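Side-chain contacts in cytosine deaminase (Klebsiella pneumoniae, PDB 4R85), which catalyses the hydrolytic deamination of cytosine and probably of 5-methylcytosine, at an active site that holds an iron(II) ion: residues A[123-128]-A[161-166]; A[152-157]-A[193-198]; A[342-347]-A[382-387]; A[375-380]-A[386-391]; A[94-99]-A[132-137]. All blocks are in the same frame, centred on the assembly; numbering follows the deposited sequence.

Interaction 1 (A[123-128]-A[161-166]); sequences PSLAAL and RELMTR
Leu125, which meets Arg166 and Leu163 across this contact, has left-handed backbone angles (phi 47°, psi 33°), unusual for a residue other than glycine. It sits at the N-cap position of helix 126-137. Just before it Ser124 makes an ST turn, OG accepting from Ala126 N at 3.2 Å, while its own OG is also bonded to Asp122. From this turn the Leu125 side chain points toward helix 160-170. There CD1 lies 3.7 Å from CG of Arg166, so the aliphatic root of the arginine does the touching. That root is available because Arg166 CG stands anti to the backbone N (chi1 179°) and the chain then bends at chi2. The other methyl, Leu125 CD2, comes 4.4 Å from Leu163 CD2, and the same Leu163 methyl lies 4.1 Å from Pro123 CA. Leu163 thus faces the turn ahead of the helix as well as its cap residue. Helices 126-137 and 160-170 are successive outer helices of the amidohydrolase barrel, and Leu125 also touches Met170 further along the second one. With only carbon atoms meeting across it, the junction rests on van der Waals contact, which depends on close fit rather than on directional bonds.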
# COMPACT_ATOMS: atom_id res chain seq x y z
N PRO A 123 17.66 26.69 -17.28
CA PRO A 123 18.89 27.35 -17.74
C PRO A 123 19.84 27.71 -16.59
O PRO A 123 21.02 27.92 -16.84
CB PRO A 123 18.37 28.61 -18.44
CG PRO A 123 16.99 28.24 -18.88
CD PRO A 123 16.45 27.37 -17.77
N SER A 124 19.34 27.75 -15.36
CA SER A 124 20.20 28.08 -14.21
C SER A 124 20.97 26.85 -13.72
O SER A 124 22.01 26.99 -13.07
CB SER A 124 19.36 28.64 -13.06
OG SER A 124 18.51 27.63 -12.52
N LEU A 125 20.44 25.66 -14.02
CA LEU A 125 20.96 24.40 -13.48
C LEU A 125 21.18 24.47 -11.96
O LEU A 125 22.09 23.83 -11.43
CB LEU A 125 22.24 23.97 -14.21
CG LEU A 125 22.00 23.65 -15.69
CD1 LEU A 125 23.30 23.34 -16.42
CD2 LEU A 125 21.01 22.51 -15.84
N ALA A 126 20.33 25.24 -11.29
CA ALA A 126 20.47 25.49 -9.86
C ALA A 126 20.35 24.22 -9.01
O ALA A 126 21.18 23.98 -8.12
CB ALA A 126 19.46 26.54 -9.41
N ALA A 127 19.31 23.42 -9.26
CA ALA A 127 19.11 22.19 -8.50
C ALA A 127 20.26 21.21 -8.73
O ALA A 127 20.68 20.50 -7.82
CB ALA A 127 17.79 21.54 -8.87
N LEU A 128 20.73 21.13 -9.97
CA LEU A 128 21.84 20.22 -10.28
C LEU A 128 23.07 20.62 -9.47
O LEU A 128 23.72 19.78 -8.86
CB LEU A 128 22.16 20.25 -11.77
CG LEU A 128 23.33 19.36 -12.20
CD1 LEU A 128 23.04 17.89 -11.88
CD2 LEU A 128 23.59 19.55 -13.67
N ARG A 161 19.73 20.21 -25.93
CA ARG A 161 20.96 19.41 -26.11
C ARG A 161 22.16 20.02 -25.37
O ARG A 161 22.95 19.28 -24.77
CB ARG A 161 21.26 19.17 -27.60
CG ARG A 161 20.28 18.22 -28.29
CD ARG A 161 20.67 17.97 -29.76
NE ARG A 161 19.80 16.98 -30.40
CZ ARG A 161 20.18 16.14 -31.36
NH1 ARG A 161 21.43 16.16 -31.80
NH2 ARG A 161 19.31 15.26 -31.86
N GLU A 162 22.29 21.35 -25.40
CA GLU A 162 23.35 22.06 -24.68
C GLU A 162 23.24 21.84 -23.18
O GLU A 162 24.24 21.70 -22.49
CB GLU A 162 23.27 23.58 -24.89
CG GLU A 162 23.63 24.08 -26.25
CD GLU A 162 23.75 25.60 -26.28
OE1 GLU A 162 23.31 26.30 -25.32
OE2 GLU A 162 24.32 26.10 -27.28
N LEU A 163 22.01 21.90 -22.68
CA LEU A 163 21.77 21.73 -21.25
C LEU A 163 22.11 20.31 -20.79
O LEU A 163 22.71 20.13 -19.73
CB LEU A 163 20.32 22.06 -20.91
CG LEU A 163 20.04 23.56 -21.00
CD1 LEU A 163 18.52 23.81 -21.03
CD2 LEU A 163 20.69 24.27 -19.82
N MET A 164 21.73 19.32 -21.58
CA MET A 164 22.08 17.92 -21.27
C MET A 164 23.59 17.75 -21.23
O MET A 164 24.14 17.13 -20.31
CB MET A 164 21.48 16.97 -22.30
CG MET A 164 19.98 16.77 -22.16
SD MET A 164 19.58 15.87 -20.65
CE MET A 164 20.16 14.20 -21.08
N THR A 165 24.27 18.31 -22.22
CA THR A 165 25.72 18.20 -22.33
C THR A 165 26.39 18.91 -21.16
O THR A 165 27.31 18.37 -20.55
CB THR A 165 26.21 18.80 -23.67
OG1 THR A 165 25.56 18.11 -24.75
CG2 THR A 165 27.73 18.69 -23.82
N ARG A 166 25.93 20.11 -20.85
CA ARG A 166 26.49 20.89 -19.75
C ARG A 166 26.30 20.14 -18.43
O ARG A 166 27.21 20.09 -17.61
CB ARG A 166 25.83 22.27 -19.68
CG ARG A 166 26.33 23.15 -18.55
CD ARG A 166 27.78 23.57 -18.77
NE ARG A 166 28.37 24.07 -17.53
CZ ARG A 166 29.55 23.70 -17.07
NH1 ARG A 166 30.31 22.85 -17.77
NH2 ARG A 166 30.00 24.19 -15.93

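Interaction 2 (A[152-157]-A[193-198]); sequences EGIESY and MFLMDL
The Phe194 ring is approached obliquely by Ile154, on the side carrying CD2 and CE2. Ile154 CG2 lies 3.8 Å from Phe194 CD2 and 4.1 Å from Phe194 CE2, so the methyl is set against the CD2-CE2 side of the ring at a slant. Ile154 CD1 adds a second touch, 4.0 Å from Phe194 CD2. CG2 thus meets the ring alone, whereas CD1, at the end of the extended chain, also touches Leu195 CB at 4.3 Å. Phe194 CG is anti to the backbone N (chi1 168°), which swings the ring off helix 185-202 toward the loop. Arg161 of helix 160-170 packs on both Ile154 and Phe194, while Glu182 accepts from the backbone N of Ile154 and of Glu155, so the loop backbone is tied to it at two consecutive N-H groups. Ile154 and Leu195 are buried, and the contact is apolar. The loop follows strand 143-149 and lies just beyond the ligand residues Phe149 and Gln151, with the Ile154 side chain about 12 Å from the bound 5-methylcytosine. Such packing of a loop from a strand's C-terminal end on a later outer helix fits the TIM-barrel architecture of amidohydrolases.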
# COMPACT_ATOMS: atom_id res chain seq x y z
N GLU A 152 11.44 18.86 -19.70
CA GLU A 152 10.61 19.45 -20.74
C GLU A 152 11.06 19.07 -22.15
O GLU A 152 10.63 19.67 -23.14
CB GLU A 152 10.48 20.96 -20.53
CG GLU A 152 9.77 21.23 -19.20
CD GLU A 152 9.42 22.68 -18.98
OE1 GLU A 152 9.62 23.17 -17.85
OE2 GLU A 152 8.94 23.33 -19.94
N GLY A 153 11.90 18.05 -22.23
CA GLY A 153 12.32 17.52 -23.52
C GLY A 153 13.70 17.98 -23.94
O GLY A 153 14.14 19.08 -23.60
N ILE A 154 14.39 17.10 -24.66
CA ILE A 154 15.67 17.43 -25.26
C ILE A 154 15.47 18.25 -26.54
O ILE A 154 16.11 19.29 -26.75
CB ILE A 154 16.46 16.14 -25.59
CG1 ILE A 154 16.80 15.41 -24.29
CG2 ILE A 154 17.72 16.46 -26.38
CD1 ILE A 154 17.48 14.07 -24.50
N GLU A 155 14.59 17.77 -27.42
CA GLU A 155 14.42 18.38 -28.73
C GLU A 155 13.36 19.46 -28.69
O GLU A 155 13.23 20.24 -29.62
CB GLU A 155 14.01 17.32 -29.77
CG GLU A 155 14.78 16.01 -29.72
CD GLU A 155 16.20 16.13 -30.29
OE1 GLU A 155 16.72 15.11 -30.79
OE2 GLU A 155 16.80 17.22 -30.23
N SER A 156 12.59 19.48 -27.60
CA SER A 156 11.37 20.29 -27.53
C SER A 156 11.51 21.50 -26.59
O SER A 156 10.56 22.28 -26.43
CB SER A 156 10.20 19.40 -27.09
OG SER A 156 10.17 18.16 -27.81
N TYR A 157 12.68 21.66 -25.99
CA TYR A 157 12.96 22.75 -25.05
C TYR A 157 14.15 23.53 -25.58
O TYR A 157 15.07 22.93 -26.14
CB TYR A 157 13.31 22.16 -23.68
CG TYR A 157 13.46 23.17 -22.57
CD1 TYR A 157 14.72 23.64 -22.20
CD2 TYR A 157 12.34 23.68 -21.91
CE1 TYR A 157 14.86 24.58 -21.19
CE2 TYR A 157 12.48 24.62 -20.90
CZ TYR A 157 13.74 25.07 -20.54
OH TYR A 157 13.88 25.99 -19.54
N MET A 193 18.53 8.77 -29.79
CA MET A 193 19.82 8.68 -30.49
C MET A 193 20.83 9.65 -29.88
O MET A 193 21.99 9.28 -29.62
CB MET A 193 19.67 8.95 -31.99
CG MET A 193 18.69 8.01 -32.68
SD MET A 193 19.16 6.26 -32.48
CE MET A 193 17.85 5.47 -33.43
N PHE A 194 20.39 10.89 -29.64
CA PHE A 194 21.24 11.89 -29.00
C PHE A 194 21.73 11.47 -27.61
O PHE A 194 22.92 11.59 -27.31
CB PHE A 194 20.52 13.25 -28.88
CG PHE A 194 21.25 14.22 -27.99
CD1 PHE A 194 22.36 14.92 -28.46
CD2 PHE A 194 20.87 14.38 -26.66
CE1 PHE A 194 23.05 15.80 -27.63
CE2 PHE A 194 21.56 15.27 -25.83
CZ PHE A 194 22.65 15.97 -26.32
N LEU A 195 20.82 11.02 -26.76
CA LEU A 195 21.18 10.76 -25.37
C LEU A 195 22.12 9.55 -25.28
O LEU A 195 23.02 9.52 -24.45
CB LEU A 195 19.95 10.60 -24.48
CG LEU A 195 19.08 9.34 -24.50
CD1 LEU A 195 19.60 8.22 -23.56
CD2 LEU A 195 17.64 9.71 -24.13
N MET A 196 21.90 8.57 -26.14
CA MET A 196 22.80 7.42 -26.19
C MET A 196 24.19 7.81 -26.69
O MET A 196 25.20 7.36 -26.15
CB MET A 196 22.20 6.27 -27.02
CG MET A 196 20.96 5.65 -26.40
SD MET A 196 21.24 4.82 -24.81
CE MET A 196 21.92 3.24 -25.36
N ASP A 197 24.25 8.68 -27.70
CA ASP A 197 25.54 9.21 -28.17
C ASP A 197 26.25 9.97 -27.05
O ASP A 197 27.46 9.82 -26.86
CB ASP A 197 25.35 10.15 -29.37
CG ASP A 197 25.00 9.42 -30.65
OD1 ASP A 197 25.19 8.18 -30.71
OD2 ASP A 197 24.56 10.08 -31.62
N LEU A 198 25.49 10.82 -26.35
CA LEU A 198 26.01 11.57 -25.21
C LEU A 198 26.61 10.63 -24.15
O LEU A 198 27.75 10.81 -23.73
CB LEU A 198 24.89 12.42 -24.59
CG LEU A 198 25.28 13.40 -23.48
CD1 LEU A 198 26.27 14.45 -23.99
CD2 LEU A 198 24.01 14.06 -22.89

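Interaction 3 (A[342-347]-A[382-387]); sequences QRCLDF and EAVRRQ
Cys344 and Val384 meet because in each a gamma atom is turned between its own backbone N and carbonyl carbon: SG of Cys344 with chi1 65°, CG1 of Val384 with chi1 74°. These two atoms come to 4.0 Å, sulfur against methyl. Leu345, next along, takes the other course, with CG beside the backbone N (chi1 -73°) and the chain then extended, which carries its CD1 to 4.1 Å from CB of Ala383. Consecutive residues of the 3-10 segment 344-347 therefore touch consecutive residues of helix 380-386, and all four are buried. The contact joins the part of the chain that follows the last barrel strand to the helical connection between two adjacent antiparallel strands, 372-375 and 390-395, which extend the sheet beyond strand 47-57. Leu330 and Leu326 of helix 322-332 pack on Cys344 and Leu345 respectively.

Polar groups are arranged round this apolar centre within each segment. Arg343 grips Asp346 side-on, NE at 2.9 Å and NH1 at 3.0 Å from the one oxygen OD2, while Phe347 CZ lies over one face of the guanidinium, offset toward its rim. On the helix, Glu382 OE1 receives Arg385 NH1 at 2.9 Å through its syn lone pair. Gln387 NE2 donates almost straight to Val384 O at 3.0 Å, in the carbonyl plane, just where the helix ends. Arg385 NH2 bonds in addition to Gly318 O of the second subunit.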
# COMPACT_ATOMS: atom_id res chain seq x y z
N GLN A 342 8.49 -15.34 -1.15
CA GLN A 342 9.73 -15.86 -0.58
C GLN A 342 11.01 -15.15 -1.04
O GLN A 342 12.05 -15.28 -0.39
CB GLN A 342 9.86 -17.36 -0.82
CG GLN A 342 9.01 -18.21 0.11
CD GLN A 342 9.62 -19.58 0.34
OE1 GLN A 342 9.69 -20.06 1.47
NE2 GLN A 342 10.06 -20.22 -0.75
N ARG A 343 10.94 -14.44 -2.16
CA ARG A 343 12.11 -13.72 -2.69
C ARG A 343 11.80 -12.26 -3.04
O ARG A 343 12.55 -11.64 -3.80
CB ARG A 343 12.69 -14.45 -3.93
CG ARG A 343 11.69 -14.83 -5.03
CD ARG A 343 11.13 -13.64 -5.83
NE ARG A 343 12.18 -12.92 -6.55
CZ ARG A 343 12.20 -12.76 -7.87
NH1 ARG A 343 13.21 -12.12 -8.45
NH2 ARG A 343 11.21 -13.24 -8.61
N CYS A 344 10.70 -11.72 -2.52
CA CYS A 344 10.26 -10.38 -2.95
C CYS A 344 11.23 -9.27 -2.59
O CYS A 344 11.19 -8.18 -3.19
CB CYS A 344 8.86 -10.06 -2.40
SG CYS A 344 8.78 -9.93 -0.59
N LEU A 345 12.11 -9.50 -1.63
CA LEU A 345 13.07 -8.44 -1.28
C LEU A 345 14.08 -8.15 -2.40
O LEU A 345 14.72 -7.08 -2.40
CB LEU A 345 13.77 -8.72 0.06
CG LEU A 345 12.91 -8.53 1.32
CD1 LEU A 345 13.70 -8.85 2.59
CD2 LEU A 345 12.31 -7.11 1.37
N ASP A 346 14.21 -9.09 -3.34
CA ASP A 346 15.01 -8.86 -4.56
C ASP A 346 14.70 -7.51 -5.21
O ASP A 346 15.60 -6.83 -5.72
CB ASP A 346 14.72 -9.92 -5.62
CG ASP A 346 15.31 -11.29 -5.29
OD1 ASP A 346 16.11 -11.43 -4.33
OD2 ASP A 346 14.96 -12.24 -6.03
N PHE A 347 13.42 -7.13 -5.23
CA PHE A 347 12.97 -5.98 -6.00
C PHE A 347 13.32 -4.63 -5.39
O PHE A 347 13.16 -3.59 -6.04
CB PHE A 347 11.47 -6.07 -6.28
CG PHE A 347 11.10 -7.32 -7.05
CD1 PHE A 347 11.47 -7.46 -8.38
CD2 PHE A 347 10.41 -8.35 -6.43
CE1 PHE A 347 11.16 -8.61 -9.09
CE2 PHE A 347 10.10 -9.50 -7.13
CZ PHE A 347 10.47 -9.63 -8.46
N GLU A 382 7.69 -12.25 5.83
CA GLU A 382 7.36 -11.52 7.05
C GLU A 382 7.76 -10.05 6.95
O GLU A 382 7.06 -9.18 7.48
CB GLU A 382 8.00 -12.20 8.27
CG GLU A 382 7.33 -13.51 8.61
CD GLU A 382 5.88 -13.31 9.05
OE1 GLU A 382 5.63 -12.40 9.86
OE2 GLU A 382 5.00 -14.06 8.59
N ALA A 383 8.86 -9.77 6.27
CA ALA A 383 9.31 -8.39 6.09
C ALA A 383 8.23 -7.54 5.42
O ALA A 383 7.89 -6.46 5.92
CB ALA A 383 10.62 -8.34 5.30
N VAL A 384 7.66 -8.04 4.33
CA VAL A 384 6.63 -7.27 3.62
C VAL A 384 5.27 -7.32 4.32
O VAL A 384 4.53 -6.32 4.34
CB VAL A 384 6.53 -7.64 2.10
CG1 VAL A 384 5.84 -8.98 1.89
CG2 VAL A 384 5.78 -6.53 1.33
N ARG A 385 4.95 -8.46 4.92
CA ARG A 385 3.66 -8.59 5.59
C ARG A 385 3.56 -7.67 6.79
O ARG A 385 2.52 -7.06 7.01
CB ARG A 385 3.40 -10.02 6.05
CG ARG A 385 1.98 -10.20 6.58
CD ARG A 385 1.73 -11.59 7.15
NE ARG A 385 2.49 -11.81 8.38
CZ ARG A 385 2.13 -11.39 9.59
NH1 ARG A 385 2.89 -11.65 10.65
NH2 ARG A 385 1.01 -10.69 9.75
N ARG A 386 4.65 -7.60 7.55
CA ARG A 386 4.67 -6.80 8.77
C ARG A 386 5.18 -5.37 8.56
O ARG A 386 5.15 -4.58 9.49
CB ARG A 386 5.53 -7.48 9.84
CG ARG A 386 5.07 -8.89 10.16
CD ARG A 386 5.25 -9.22 11.63
NE ARG A 386 6.55 -9.82 11.93
CZ ARG A 386 7.50 -9.23 12.64
NH1 ARG A 386 8.65 -9.86 12.87
NH2 ARG A 386 7.32 -8.00 13.13
N GLN A 387 5.65 -5.07 7.35
CA GLN A 387 6.35 -3.82 7.07
C GLN A 387 7.46 -3.63 8.10
O GLN A 387 7.49 -2.63 8.82
CB GLN A 387 5.37 -2.64 7.09
CG GLN A 387 4.33 -2.70 5.96
CD GLN A 387 4.94 -2.36 4.62
OE1 GLN A 387 5.23 -1.20 4.33
NE2 GLN A 387 5.16 -3.39 3.79

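Interaction 4 (A[375-380]-A[386-391]); sequences LDAEND and RQARVL
Leu375 and Val390 form an antiparallel, non-hydrogen-bonded pair, and just past it Asp376 N donates to Arg389 O at 2.9 Å, nearly in line with the carbonyl. This is the root of two adjacent antiparallel strands, 372-375 and 390-395, which helix 380-386 connects; Asp376 is the centre of an inverse gamma turn that leads the chain out of the first strand. Leu375 CD2 lies 3.8 Å from Val390 CG2, the side chains crossing at a slant on the face where Ile49 and Phe52 also pack. Past the turn, the CB atoms of Ala377 and Ala388 meet at 3.7 Å. Asp376 CB rests against Leu391 CG at 3.9 Å. Because Asp376 CG is anti to the backbone N (chi1 -168°), its carboxylate lies alongside the leucine's CD1 methyl, with OD1 salt-bridged to Arg46. The Arg386 guanidinium stands nearly perpendicular to this carboxylate (89° between planes), and water mediates between them: one molecule donates to Asp376 OD1 at 2.9 Å and accepts from Arg386 NH1 at 2.7 Å. Arg389 sends its own guanidinium to Glu404 O of its own chain and to Glu406 of the second subunit. A second water takes the Arg389 N-H at 2.9 Å and donates to Asp376 OD2 at 3.1 Å.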
# COMPACT_ATOMS: atom_id res chain seq x y z
N LEU A 375 16.77 -6.17 9.98
CA LEU A 375 15.33 -5.94 9.84
C LEU A 375 14.57 -6.73 10.90
O LEU A 375 14.96 -7.85 11.21
CB LEU A 375 14.85 -6.45 8.48
CG LEU A 375 14.84 -5.63 7.21
CD1 LEU A 375 14.10 -6.43 6.16
CD2 LEU A 375 14.16 -4.28 7.44
N ASP A 376 13.48 -6.17 11.42
CA ASP A 376 12.70 -6.84 12.44
C ASP A 376 11.75 -7.89 11.83
O ASP A 376 10.53 -7.79 11.96
CB ASP A 376 11.91 -5.82 13.26
CG ASP A 376 11.30 -6.42 14.53
OD1 ASP A 376 11.80 -7.46 15.01
OD2 ASP A 376 10.31 -5.84 15.03
N ALA A 377 12.34 -8.88 11.17
CA ALA A 377 11.61 -9.98 10.56
C ALA A 377 12.61 -11.07 10.23
O ALA A 377 13.81 -10.80 10.16
CB ALA A 377 10.92 -9.52 9.30
N GLU A 378 12.14 -12.30 10.00
CA GLU A 378 13.06 -13.43 9.81
C GLU A 378 13.22 -13.88 8.36
O GLU A 378 14.10 -14.68 8.05
CB GLU A 378 12.66 -14.62 10.69
CG GLU A 378 11.39 -15.31 10.25
CD GLU A 378 10.16 -14.77 10.94
OE1 GLU A 378 10.02 -13.53 11.03
OE2 GLU A 378 9.34 -15.59 11.41
N ASN A 379 12.37 -13.38 7.47
CA ASN A 379 12.43 -13.73 6.05
C ASN A 379 11.71 -12.68 5.19
O ASN A 379 11.14 -11.74 5.75
CB ASN A 379 11.91 -15.15 5.79
CG ASN A 379 10.45 -15.34 6.21
OD1 ASN A 379 9.65 -14.42 6.17
ND2 ASN A 379 10.10 -16.57 6.59
N ASP A 380 11.75 -12.84 3.86
CA ASP A 380 11.15 -11.87 2.93
C ASP A 380 9.65 -11.68 3.15
O ASP A 380 9.15 -10.56 3.17
CB ASP A 380 11.35 -12.31 1.47
CG ASP A 380 12.79 -12.17 0.99
OD1 ASP A 380 13.73 -12.37 1.79
OD2 ASP A 380 12.97 -11.87 -0.21
N ARG A 386 4.65 -7.60 7.55
CA ARG A 386 4.67 -6.80 8.77
C ARG A 386 5.18 -5.37 8.56
O ARG A 386 5.15 -4.58 9.49
CB ARG A 386 5.53 -7.48 9.84
CG ARG A 386 5.07 -8.89 10.16
CD ARG A 386 5.25 -9.22 11.63
NE ARG A 386 6.55 -9.82 11.93
CZ ARG A 386 7.50 -9.23 12.64
NH1 ARG A 386 8.65 -9.86 12.87
NH2 ARG A 386 7.32 -8.00 13.13
N GLN A 387 5.65 -5.07 7.35
CA GLN A 387 6.35 -3.82 7.07
C GLN A 387 7.46 -3.63 8.10
O GLN A 387 7.49 -2.63 8.82
CB GLN A 387 5.37 -2.64 7.09
CG GLN A 387 4.33 -2.70 5.96
CD GLN A 387 4.94 -2.36 4.62
OE1 GLN A 387 5.23 -1.20 4.33
NE2 GLN A 387 5.16 -3.39 3.79
N ALA A 388 8.35 -4.62 8.17
CA ALA A 388 9.34 -4.71 9.24
C ALA A 388 10.19 -3.46 9.39
O ALA A 388 10.68 -2.90 8.41
CB ALA A 388 10.24 -5.94 9.04
N ARG A 389 10.34 -3.02 10.63
CA ARG A 389 11.15 -1.86 10.95
C ARG A 389 12.63 -2.16 10.79
O ARG A 389 13.08 -3.29 11.03
CB ARG A 389 10.85 -1.41 12.38
CG ARG A 389 9.40 -0.98 12.58
CD ARG A 389 8.91 -1.18 14.01
NE ARG A 389 9.03 0.02 14.83
CZ ARG A 389 10.01 0.25 15.69
NH1 ARG A 389 10.98 -0.64 15.84
NH2 ARG A 389 10.03 1.38 16.40
N VAL A 390 13.39 -1.16 10.38
CA VAL A 390 14.84 -1.29 10.32
C VAL A 390 15.37 -0.99 11.71
O VAL A 390 15.26 0.14 12.20
CB VAL A 390 15.45 -0.30 9.32
CG1 VAL A 390 16.97 -0.30 9.44
CG2 VAL A 390 15.00 -0.65 7.89
N LEU A 391 15.95 -2.00 12.34
CA LEU A 391 16.39 -1.87 13.72
C LEU A 391 17.80 -1.29 13.81
O LEU A 391 18.13 -0.58 14.75
CB LEU A 391 16.35 -3.23 14.42
CG LEU A 391 14.96 -3.85 14.62
CD1 LEU A 391 15.10 -5.11 15.43
CD2 LEU A 391 14.00 -2.87 15.29
O HOH W 1 10.63 -10.14 14.65
O HOH W 2 8.86 -4.47 12.61

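Interaction 5 (A[94-99]-A[132-137]); sequences DTRQRA and LAVKQE
Arg96 and Glu137 cross at about a right angle, yet their flat ends are only moderately tilted, guanidinium and carboxylate planes 22° apart. The salt bridge is side-on: Arg96 NE donates to the syn lone pair of Glu137 OE1 at 2.8 Å, tilted somewhat from the guanidinium plane, while NH2 faces OE2. The modelled separation of that second pair, 2.4 Å from NH2 to OE2, is doubtfully short. Both chains leave their helices with CG anti to the backbone N (Arg96 chi1 174°) and run on extended, Arg96 as far as NE, before the guanidinium turns to meet the carboxylate. They belong to helices 92-108 and 126-137, neighbours in the outer layer of the barrel, with strand 111-119 between them in sequence. Beneath the salt bridge, Val134 points at the facing helix, and its CG2 lies 4.1 Å from Arg96 CG, packing obliquely on the arginine's aliphatic stem. Val134 is buried, with Ile103 also against it, whereas Glu137 is exposed. At the remaining end of the guanidinium, Arg96 NH1 is salt-bridged to Glu93 on its own helix.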
# COMPACT_ATOMS: atom_id res chain seq x y z
N ASP A 94 17.52 26.37 -1.23
CA ASP A 94 16.19 25.76 -1.13
C ASP A 94 16.25 24.27 -1.49
O ASP A 94 15.71 23.42 -0.78
CB ASP A 94 15.23 26.52 -2.06
CG ASP A 94 13.95 25.75 -2.36
OD1 ASP A 94 13.25 25.34 -1.40
OD2 ASP A 94 13.63 25.57 -3.56
N THR A 95 16.91 23.97 -2.60
CA THR A 95 17.01 22.59 -3.07
C THR A 95 17.76 21.74 -2.06
O THR A 95 17.34 20.64 -1.71
CB THR A 95 17.70 22.54 -4.43
OG1 THR A 95 16.94 23.31 -5.36
CG2 THR A 95 17.82 21.09 -4.94
N ARG A 96 18.88 22.28 -1.58
CA ARG A 96 19.72 21.56 -0.62
C ARG A 96 18.94 21.15 0.63
O ARG A 96 19.03 20.00 1.07
CB ARG A 96 20.91 22.43 -0.22
CG ARG A 96 21.75 21.84 0.88
CD ARG A 96 22.90 22.78 1.23
NE ARG A 96 23.66 22.28 2.36
CZ ARG A 96 23.37 22.56 3.63
NH1 ARG A 96 22.35 23.36 3.91
NH2 ARG A 96 24.11 22.06 4.61
N GLN A 97 18.19 22.09 1.19
CA GLN A 97 17.45 21.84 2.42
C GLN A 97 16.38 20.77 2.26
O GLN A 97 16.27 19.87 3.11
CB GLN A 97 16.85 23.14 2.96
CG GLN A 97 17.91 24.12 3.45
CD GLN A 97 17.35 25.51 3.69
OE1 GLN A 97 16.25 25.83 3.25
NE2 GLN A 97 18.12 26.35 4.39
N ARG A 98 15.61 20.85 1.19
CA ARG A 98 14.58 19.85 0.90
C ARG A 98 15.18 18.48 0.59
O ARG A 98 14.69 17.44 1.05
CB ARG A 98 13.69 20.30 -0.26
CG ARG A 98 12.82 21.51 0.08
CD ARG A 98 11.90 21.91 -1.10
NE ARG A 98 12.64 22.54 -2.19
CZ ARG A 98 13.05 21.91 -3.29
NH1 ARG A 98 12.81 20.62 -3.47
NH2 ARG A 98 13.72 22.58 -4.22
N ALA A 99 16.25 18.47 -0.20
CA ALA A 99 16.91 17.21 -0.56
C ALA A 99 17.47 16.52 0.68
O ALA A 99 17.32 15.31 0.85
CB ALA A 99 18.01 17.47 -1.58
N LEU A 132 24.78 18.10 -6.75
CA LEU A 132 26.17 17.67 -6.88
C LEU A 132 26.93 17.91 -5.57
O LEU A 132 27.76 17.10 -5.18
CB LEU A 132 26.87 18.37 -8.05
CG LEU A 132 26.45 17.91 -9.45
CD1 LEU A 132 26.90 18.91 -10.50
CD2 LEU A 132 27.03 16.54 -9.76
N ALA A 133 26.64 19.02 -4.90
CA ALA A 133 27.25 19.29 -3.60
C ALA A 133 26.69 18.36 -2.53
O ALA A 133 27.43 17.87 -1.68
CB ALA A 133 27.06 20.74 -3.20
N VAL A 134 25.38 18.13 -2.58
CA VAL A 134 24.68 17.26 -1.63
C VAL A 134 25.26 15.85 -1.69
O VAL A 134 25.35 15.15 -0.68
CB VAL A 134 23.16 17.23 -1.92
CG1 VAL A 134 22.51 15.96 -1.40
CG2 VAL A 134 22.47 18.47 -1.33
N LYS A 135 25.66 15.44 -2.89
CA LYS A 135 26.28 14.13 -3.09
C LYS A 135 27.52 13.98 -2.21
O LYS A 135 27.79 12.89 -1.70
CB LYS A 135 26.62 13.94 -4.57
CG LYS A 135 27.43 12.69 -4.88
CD LYS A 135 27.68 12.60 -6.38
CE LYS A 135 28.62 11.45 -6.72
NZ LYS A 135 28.83 11.33 -8.18
N GLN A 136 28.26 15.07 -2.02
CA GLN A 136 29.43 15.05 -1.15
C GLN A 136 29.04 15.21 0.31
O GLN A 136 29.55 14.51 1.18
CB GLN A 136 30.42 16.15 -1.56
CG GLN A 136 30.87 16.07 -3.01
CD GLN A 136 31.45 14.72 -3.37
OE1 GLN A 136 32.28 14.17 -2.63
NE2 GLN A 136 31.02 14.16 -4.50
N GLU A 137 28.12 16.13 0.57
CA GLU A 137 27.70 16.45 1.93
C GLU A 137 27.03 15.26 2.62
O GLU A 137 27.21 15.06 3.83
CB GLU A 137 26.75 17.65 1.93
CG GLU A 137 26.26 18.07 3.31
CD GLU A 137 25.47 19.37 3.29
OE1 GLU A 137 25.04 19.80 2.20
OE2 GLU A 137 25.28 19.96 4.38

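Overall arrangement
Interactions 1, 2 and 5 lie on the barrel's outer helical layer, whereas interactions 3 and 4 gather round helix 380-386, which joins strands 372-375 and 390-395; the centres of 1 and 3 are 39 Å apart, on opposite sides of the chain's centre. Interactions 1 and 5 share helix 126-137, using its start and its end. Interactions 1 and 2 touch through the Arg161–Glu155 salt bridge. Interactions 3 and 4 share Arg386 and Gln387, and both reach the second subunit. Burial alone does not set the chemistry: 2 and 3 are buried and apolar, partly buried 4 and 5 add water bridges and an ion pair, yet 1, also partly buried, is apolar.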